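Local coordinates for protein glutamine--tRNA ligase (Saccharomyces cerevisiae, PDB 3TL4) that attaches glutamine to tRNA(Gln) at the expense of ATP, this chain being its appended tRNA-binding domain, at residues Ile115-Met127 against Trp160-Glu173. Residues are numbered along the deposited sequence; the frame is centred on the assembly and turned at random.
Sequences IEITEDQVRNYVM and WADPRSFKPIIDQE
Ile169 is the knob of this helix pair, set into the hollow between Glu119, Val122, Arg123 and Val126. Its CD1 meets Val122 CG1 at 3.7 Å; with chi1 at -67°, CG2 is turned anti to the backbone N, over the centre of one face of the Arg123 guanidinium. Val122 CG1 also approaches Phe166 CD1 at 3.8 Å, and its CG2 rests on the Ser165 hydroxyl, which donates a hydrogen bond to Asp162 O. Val126 CG1 packs on Ile170 CG1 and Glu173 CG. Arg123 bends at chi3 (-103°) to close this end: NE gives Glu173 OE2 a nearly straight salt-bridged hydrogen bond of 2.7 Å, while NH1 pairs with Glu119 OE2 at 3.0 Å. Glu173 OE2, also bridged by Lys176, lies near the guanidinium plane and is met on its anti side, tilted from the carboxylate plane. An alanine in place of Arg123 would probably leave Glu119 without its mate and one flank of Ile169 uncovered. Before the helices, Ala161 CB nestles against Ile117 CB at 3.8 Å, and a water joins Ile115 O and Ile117 N to Trp160 O. Helices 119-132 and 166-178, their segment axes approaching to 9.8 Å and crossing at -51°, pair in the C-terminal helical lobe of the tRNA-binding domain; Phe166 reaches on to Phe149 of helix 145-153, and Trp160 to Leu86, Gln87 and Ala90 of helix 85-98 in the N-terminal lobe.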
# COMPACT_ATOMS: atom_id res chain seq x y z
N ILE A 115 -0.82 0.58 12.65
CA ILE A 115 -2.26 0.44 12.48
C ILE A 115 -2.58 -0.94 11.92
O ILE A 115 -2.18 -1.27 10.81
CB ILE A 115 -2.81 1.48 11.49
CG1 ILE A 115 -2.43 2.89 11.93
CG2 ILE A 115 -4.32 1.34 11.34
CD1 ILE A 115 -3.08 3.32 13.22
N GLU A 116 -3.29 -1.74 12.72
CA GLU A 116 -3.87 -2.98 12.20
C GLU A 116 -5.38 -3.07 12.41
O GLU A 116 -5.85 -3.26 13.53
CB GLU A 116 -3.19 -4.22 12.78
CG GLU A 116 -3.75 -5.51 12.15
CD GLU A 116 -3.17 -6.78 12.74
OE1 GLU A 116 -1.93 -6.90 12.80
OE2 GLU A 116 -3.97 -7.66 13.15
N ILE A 117 -6.12 -2.92 11.32
CA ILE A 117 -7.57 -3.06 11.34
C ILE A 117 -7.95 -4.53 11.24
O ILE A 117 -7.63 -5.21 10.27
CB ILE A 117 -8.19 -2.32 10.16
CG1 ILE A 117 -7.50 -0.96 9.97
CG2 ILE A 117 -9.69 -2.17 10.34
CD1 ILE A 117 -7.67 -0.03 11.13
N THR A 118 -8.65 -5.02 12.26
CA THR A 118 -9.01 -6.43 12.34
C THR A 118 -10.25 -6.72 11.50
O THR A 118 -11.01 -5.81 11.18
CB THR A 118 -9.32 -6.84 13.79
OG1 THR A 118 -10.44 -6.10 14.27
CG2 THR A 118 -8.13 -6.55 14.69
N GLU A 119 -10.46 -7.99 11.14
CA GLU A 119 -11.69 -8.37 10.46
C GLU A 119 -12.91 -7.83 11.22
O GLU A 119 -13.91 -7.42 10.63
CB GLU A 119 -11.79 -9.89 10.34
CG GLU A 119 -13.23 -10.39 10.48
CD GLU A 119 -13.39 -11.89 10.30
OE1 GLU A 119 -12.37 -12.60 10.18
OE2 GLU A 119 -14.55 -12.35 10.27
N ASP A 120 -12.83 -7.83 12.55
CA ASP A 120 -13.94 -7.38 13.37
C ASP A 120 -14.21 -5.89 13.21
O ASP A 120 -15.35 -5.43 13.23
CB ASP A 120 -13.65 -7.72 14.82
CG ASP A 120 -14.90 -7.91 15.63
OD1 ASP A 120 -15.46 -9.02 15.56
OD2 ASP A 120 -15.31 -6.95 16.32
N GLN A 121 -13.14 -5.11 13.05
CA GLN A 121 -13.31 -3.68 12.83
C GLN A 121 -13.86 -3.39 11.43
O GLN A 121 -14.77 -2.57 11.27
CB GLN A 121 -12.01 -2.91 13.08
CG GLN A 121 -11.32 -3.25 14.39
CD GLN A 121 -10.03 -2.45 14.57
OE1 GLN A 121 -10.07 -1.27 14.89
NE2 GLN A 121 -8.89 -3.10 14.35
N VAL A 122 -13.32 -4.05 10.40
CA VAL A 122 -13.88 -3.91 9.05
C VAL A 122 -15.40 -4.14 9.13
O VAL A 122 -16.18 -3.34 8.63
CB VAL A 122 -13.23 -4.90 8.02
CG1 VAL A 122 -13.91 -4.80 6.66
CG2 VAL A 122 -11.73 -4.65 7.88
N ARG A 123 -15.79 -5.22 9.80
CA ARG A 123 -17.19 -5.59 9.96
C ARG A 123 -18.02 -4.49 10.64
O ARG A 123 -19.12 -4.19 10.22
CB ARG A 123 -17.28 -6.91 10.74
CG ARG A 123 -18.68 -7.44 10.99
CD ARG A 123 -18.67 -8.97 11.26
NE ARG A 123 -19.13 -9.69 10.08
CZ ARG A 123 -18.44 -10.64 9.46
NH1 ARG A 123 -17.27 -11.02 9.93
NH2 ARG A 123 -18.96 -11.22 8.40
N ASN A 124 -17.48 -3.89 11.69
CA ASN A 124 -18.15 -2.77 12.33
C ASN A 124 -18.41 -1.65 11.34
O ASN A 124 -19.52 -1.14 11.25
CB ASN A 124 -17.35 -2.23 13.53
CG ASN A 124 -17.30 -3.22 14.69
OD1 ASN A 124 -18.17 -4.09 14.82
ND2 ASN A 124 -16.28 -3.08 15.55
N TYR A 125 -17.37 -1.25 10.60
CA TYR A 125 -17.50 -0.15 9.64
C TYR A 125 -18.48 -0.45 8.52
O TYR A 125 -19.27 0.42 8.15
CB TYR A 125 -16.13 0.27 9.10
CG TYR A 125 -15.36 1.07 10.12
CD1 TYR A 125 -15.81 2.32 10.53
CD2 TYR A 125 -14.21 0.57 10.70
CE1 TYR A 125 -15.14 3.05 11.48
CE2 TYR A 125 -13.52 1.30 11.66
CZ TYR A 125 -13.99 2.54 12.04
OH TYR A 125 -13.31 3.27 12.99
N VAL A 126 -18.45 -1.68 8.02
CA VAL A 126 -19.40 -2.14 7.02
C VAL A 126 -20.84 -2.11 7.56
O VAL A 126 -21.77 -1.65 6.88
CB VAL A 126 -19.06 -3.59 6.56
CG1 VAL A 126 -20.20 -4.18 5.74
CG2 VAL A 126 -17.73 -3.62 5.80
N MSE A 127 -21.03 -2.59 8.79
CA MSE A 127 -22.35 -2.59 9.43
C MSE A 127 -22.93 -1.18 9.54
O MSE A 127 -24.10 -0.96 9.25
CB MSE A 127 -22.28 -3.19 10.82
CG MSE A 127 -21.98 -4.67 10.83
SE MSE A 127 -22.09 -5.42 12.63
CE MSE A 127 -24.01 -5.16 12.93
N TRP A 160 -6.06 2.01 5.86
CA TRP A 160 -4.93 1.12 6.13
C TRP A 160 -5.31 -0.35 6.27
O TRP A 160 -4.46 -1.19 6.51
CB TRP A 160 -4.18 1.58 7.38
CG TRP A 160 -3.70 3.00 7.28
CD1 TRP A 160 -4.06 4.05 8.07
CD2 TRP A 160 -2.78 3.52 6.32
NE1 TRP A 160 -3.41 5.19 7.67
CE2 TRP A 160 -2.62 4.90 6.59
CE3 TRP A 160 -2.06 2.96 5.25
CZ2 TRP A 160 -1.78 5.72 5.84
CZ3 TRP A 160 -1.23 3.78 4.51
CH2 TRP A 160 -1.10 5.14 4.81
N ALA A 161 -6.60 -0.65 6.10
CA ALA A 161 -7.08 -2.03 6.19
C ALA A 161 -6.71 -2.84 4.94
O ALA A 161 -6.54 -2.28 3.85
CB ALA A 161 -8.62 -2.06 6.42
N ASP A 162 -6.58 -4.15 5.12
CA ASP A 162 -6.36 -5.07 4.00
C ASP A 162 -7.65 -5.23 3.22
O ASP A 162 -8.63 -5.73 3.75
CB ASP A 162 -5.86 -6.43 4.53
CG ASP A 162 -5.72 -7.48 3.44
OD1 ASP A 162 -5.79 -7.15 2.23
OD2 ASP A 162 -5.51 -8.66 3.80
N PRO A 163 -7.66 -4.80 1.96
CA PRO A 163 -8.89 -4.71 1.15
C PRO A 163 -9.38 -6.05 0.63
O PRO A 163 -10.40 -6.10 -0.06
CB PRO A 163 -8.47 -3.82 -0.02
CG PRO A 163 -7.00 -4.04 -0.16
CD PRO A 163 -6.47 -4.30 1.24
N ARG A 164 -8.67 -7.13 0.95
CA ARG A 164 -9.12 -8.45 0.53
C ARG A 164 -10.21 -8.97 1.45
O ARG A 164 -10.93 -9.91 1.13
CB ARG A 164 -7.94 -9.42 0.46
CG ARG A 164 -7.00 -9.14 -0.69
CD ARG A 164 -5.75 -9.99 -0.59
NE ARG A 164 -5.03 -9.73 0.65
CZ ARG A 164 -3.94 -10.39 1.03
NH1 ARG A 164 -3.45 -11.35 0.27
NH2 ARG A 164 -3.35 -10.08 2.18
N SER A 165 -10.32 -8.33 2.61
CA SER A 165 -11.34 -8.71 3.58
C SER A 165 -12.66 -8.03 3.24
O SER A 165 -13.72 -8.47 3.67
CB SER A 165 -10.90 -8.33 4.99
OG SER A 165 -10.73 -6.93 5.11
N PHE A 166 -12.59 -6.95 2.47
CA PHE A 166 -13.79 -6.15 2.29
C PHE A 166 -14.96 -6.95 1.67
O PHE A 166 -16.09 -6.89 2.16
CB PHE A 166 -13.50 -4.89 1.49
CG PHE A 166 -12.52 -3.95 2.17
CD1 PHE A 166 -12.01 -4.22 3.43
CD2 PHE A 166 -12.09 -2.80 1.52
CE1 PHE A 166 -11.11 -3.36 4.03
CE2 PHE A 166 -11.20 -1.93 2.13
CZ PHE A 166 -10.71 -2.21 3.39
N LYS A 167 -14.69 -7.70 0.61
CA LYS A 167 -15.78 -8.32 -0.14
C LYS A 167 -16.55 -9.44 0.58
O LYS A 167 -17.78 -9.45 0.57
CB LYS A 167 -15.31 -8.80 -1.51
CG LYS A 167 -16.43 -8.87 -2.52
CD LYS A 167 -17.19 -7.55 -2.57
CE LYS A 167 -18.32 -7.59 -3.60
NZ LYS A 167 -19.27 -8.71 -3.37
N PRO A 168 -15.84 -10.39 1.21
CA PRO A 168 -16.51 -11.44 1.98
C PRO A 168 -17.30 -10.89 3.16
O PRO A 168 -18.38 -11.39 3.46
CB PRO A 168 -15.35 -12.30 2.49
CG PRO A 168 -14.23 -12.03 1.53
CD PRO A 168 -14.38 -10.60 1.13
N ILE A 169 -16.76 -9.89 3.83
CA ILE A 169 -17.48 -9.35 4.98
C ILE A 169 -18.75 -8.62 4.54
O ILE A 169 -19.78 -8.69 5.22
CB ILE A 169 -16.60 -8.46 5.85
CG1 ILE A 169 -15.50 -9.31 6.51
CG2 ILE A 169 -17.45 -7.78 6.89
CD1 ILE A 169 -14.27 -8.50 6.89
N ILE A 170 -18.68 -7.95 3.40
CA ILE A 170 -19.85 -7.31 2.81
C ILE A 170 -20.93 -8.31 2.39
O ILE A 170 -22.10 -8.12 2.69
CB ILE A 170 -19.50 -6.45 1.59
CG1 ILE A 170 -18.72 -5.22 2.05
CG2 ILE A 170 -20.78 -6.04 0.87
CD1 ILE A 170 -18.11 -4.43 0.92
N ASP A 171 -20.52 -9.36 1.67
CA ASP A 171 -21.45 -10.42 1.29
C ASP A 171 -22.19 -10.99 2.51
O ASP A 171 -23.40 -11.19 2.47
CB ASP A 171 -20.73 -11.53 0.51
CG ASP A 171 -20.32 -11.09 -0.91
OD1 ASP A 171 -20.85 -10.08 -1.41
OD2 ASP A 171 -19.47 -11.78 -1.52
N GLN A 172 -21.46 -11.23 3.59
CA GLN A 172 -22.08 -11.76 4.80
C GLN A 172 -23.08 -10.78 5.43
O GLN A 172 -24.16 -11.15 5.82
CB GLN A 172 -21.02 -12.09 5.83
CG GLN A 172 -19.94 -13.03 5.38
CD GLN A 172 -18.92 -13.23 6.48
OE1 GLN A 172 -19.24 -13.78 7.54
NE2 GLN A 172 -17.70 -12.76 6.27
N GLU A 173 -22.69 -9.52 5.54
CA GLU A 173 -23.55 -8.53 6.17
C GLU A 173 -24.79 -8.23 5.35
O GLU A 173 -25.85 -8.00 5.90
CB GLU A 173 -22.76 -7.26 6.46
CG GLU A 173 -21.65 -7.50 7.49
CD GLU A 173 -22.20 -8.04 8.79
OE1 GLU A 173 -23.21 -7.49 9.28
OE2 GLU A 173 -21.64 -9.02 9.33
O HOH W 1 -4.38 -3.07 9.15